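Local coordinates for protein UDP-N-acetylmuramate-alanine ligase MurC (Thermotoga maritima, PDB 1J6U) that catalyses the ATP-dependent joining of L-alanine to UDP-N-acetylmuramate, a cytoplasmic step in building the peptidoglycan of the bacterial cell wall, at residues S142-L147 against G157-G162. Sequence-based numbering, arbitrary orientation.
Sequences SPTVFL and GNYEKG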
loop_
_atom_site.group_PDB
_atom_site.type_symbol
_atom_site.label_atom_id
_atom_site.label_comp_id
_atom_site.label_asym_id
_atom_site.label_seq_id
_atom_site.Cartn_x
_atom_site.Cartn_y
_atom_site.Cartn_z
ATOM N N SER A 142 3.823 7.038 20.190
ATOM C CA SER A 142 3.801 8.253 19.374
ATOM C C SER A 142 4.873 8.294 18.240
ATOM O O SER A 142 5.742 9.171 18.177
ATOM C CB SER A 142 3.906 9.459 20.304
ATOM O OG SER A 142 4.434 10.577 19.621
ATOM N N PRO A 143 4.782 7.340 17.310
ATOM C CA PRO A 143 5.717 7.236 16.190
ATOM C C PRO A 143 5.512 8.251 15.061
ATOM O O PRO A 143 4.435 8.800 14.885
ATOM C CB PRO A 143 5.466 5.817 15.679
ATOM C CG PRO A 143 3.917 5.744 15.827
ATOM C CD PRO A 143 3.651 6.389 17.161
ATOM N N THR A 144 6.579 8.496 14.322
ATOM C CA THR A 144 6.500 9.326 13.143
ATOM C C THR A 144 6.252 8.225 12.114
ATOM O O THR A 144 6.985 7.215 12.084
ATOM C CB THR A 144 7.841 10.054 12.826
ATOM O OG1 THR A 144 8.025 11.129 13.754
ATOM C CG2 THR A 144 7.817 10.656 11.423
ATOM N N VAL A 145 5.209 8.400 11.303
ATOM C CA VAL A 145 4.856 7.415 10.285
ATOM C C VAL A 145 4.921 7.935 8.832
ATOM O O VAL A 145 4.485 9.036 8.527
ATOM C CB VAL A 145 3.428 6.868 10.555
ATOM C CG1 VAL A 145 3.094 5.705 9.589
ATOM C CG2 VAL A 145 3.319 6.433 12.026
ATOM N N PHE A 146 5.479 7.111 7.956
ATOM C CA PHE A 146 5.583 7.406 6.544
ATOM C C PHE A 146 4.949 6.189 5.906
ATOM O O PHE A 146 5.572 5.131 5.792
ATOM C CB PHE A 146 7.054 7.520 6.077
ATOM C CG PHE A 146 7.729 8.764 6.526
ATOM C CD1 PHE A 146 8.342 8.830 7.774
ATOM C CD2 PHE A 146 7.722 9.904 5.719
ATOM C CE1 PHE A 146 8.933 10.033 8.195
ATOM C CE2 PHE A 146 8.310 11.087 6.152
ATOM C CZ PHE A 146 8.914 11.149 7.391
ATOM N N LEU A 147 3.714 6.346 5.458
ATOM C CA LEU A 147 2.997 5.235 4.861
ATOM C C LEU A 147 2.863 5.387 3.359
ATOM O O LEU A 147 2.683 6.500 2.861
ATOM C CB LEU A 147 1.594 5.195 5.440
ATOM C CG LEU A 147 1.054 3.893 5.987
ATOM C CD1 LEU A 147 -0.455 4.016 5.901
ATOM C CD2 LEU A 147 1.577 2.674 5.220
ATOM N N GLY A 157 -3.071 10.826 6.987
ATOM C CA GLY A 157 -3.290 9.751 6.044
ATOM C C GLY A 157 -2.203 8.786 5.705
ATOM O O GLY A 157 -2.408 7.567 5.844
ATOM N N ASN A 158 -1.083 9.317 5.208
ATOM C CA ASN A 158 0.057 8.495 4.821
ATOM C C ASN A 158 1.247 9.016 5.585
ATOM O O ASN A 158 2.389 8.605 5.365
ATOM C CB ASN A 158 0.319 8.552 3.292
ATOM C CG ASN A 158 0.672 9.972 2.773
ATOM O OD1 ASN A 158 0.208 10.994 3.295
ATOM N ND2 ASN A 158 1.483 10.019 1.724
ATOM N N TYR A 159 0.957 9.913 6.510
ATOM C CA TYR A 159 2.000 10.506 7.327
ATOM C C TYR A 159 1.437 10.958 8.653
ATOM O O TYR A 159 0.255 11.291 8.752
ATOM C CB TYR A 159 2.610 11.732 6.648
ATOM C CG TYR A 159 3.566 12.474 7.569
ATOM C CD1 TYR A 159 4.872 12.023 7.740
ATOM C CD2 TYR A 159 3.142 13.581 8.323
ATOM C CE1 TYR A 159 5.741 12.649 8.626
ATOM C CE2 TYR A 159 3.989 14.218 9.217
ATOM C CZ TYR A 159 5.300 13.745 9.364
ATOM O OH TYR A 159 6.188 14.354 10.229
ATOM N N GLU A 160 2.298 10.943 9.669
ATOM C CA GLU A 160 1.948 11.402 11.013
ATOM C C GLU A 160 3.256 11.748 11.682
ATOM O O GLU A 160 4.224 11.001 11.554
ATOM C CB GLU A 160 1.247 10.315 11.838
ATOM C CG GLU A 160 0.788 10.846 13.196
ATOM C CD GLU A 160 -0.318 10.021 13.832
ATOM O OE1 GLU A 160 -0.032 9.216 14.745
ATOM O OE2 GLU A 160 -1.478 10.175 13.411
ATOM N N LYS A 161 3.295 12.877 12.373
ATOM C CA LYS A 161 4.505 13.279 13.069
ATOM C C LYS A 161 4.371 12.874 14.529
ATOM O O LYS A 161 3.314 13.098 15.143
ATOM C CB LYS A 161 4.692 14.796 13.021
ATOM C CG LYS A 161 5.957 15.221 13.750
ATOM C CD LYS A 161 6.358 16.650 13.502
ATOM C CE LYS A 161 7.807 16.895 13.941
ATOM N NZ LYS A 161 8.802 16.066 13.162
ATOM N N GLY A 162 5.426 12.284 15.081
ATOM C CA GLY A 162 5.411 11.899 16.486
ATOM C C GLY A 162 6.834 12.021 17.001
ATOM O O GLY A 162 7.747 12.192 16.202
HETATM O O HOH W 1 2.264 9.164 16.225
HETATM O O HOH W 2 9.569 13.283 13.310
#
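V145 and E160 bond reciprocally through their backbones: V145 N donates to E160 O at 2.8 Å, and E160 N returns a more bent bond to V145 O (3.1 Å, 146°). Two residues on, L147 N reaches N158 O at 2.6 Å, approaching from above the carbonyl plane rather than along a lone pair. At the other end, continuing the register of V145 with E160 would pair G162 N with P143 O, but a side chain takes over: T144 OG1, held beside its own backbone N (chi1 -74°), accepts G162 N at 3.1 Å instead. The same hydroxyl lies 2.7 Å (T144 OG1 to water O) from a water that accepts from K161 NZ, an ammonium held in addition by N35. A second water donates both to P143 O and to E160 OE1, the carboxylate oxygen that K137 pairs with in a salt bridge; E155 N supplies the partner of OE2. These two short antiparallel strands form one border of the mixed sheet in the ATP-binding middle domain of a Mur ligase, with 159-160 outermost and 144-146 lying between it and the parallel strand 166-170. V145 and E160 share the face that bears helix 125-138, which V145 touches at A133. On the other face the edge of Y159 is turned into the face of F146, planes at 67°, CE1 standing 3.7 Å from F146 CZ. The Y159 ring also brings CD1 to 3.1 Å from V145 O, meeting that oxygen obliquely, while its hydroxyl bonds to H31 of helix 23-34. N158 ND2 likewise bonds to that helix, at S26.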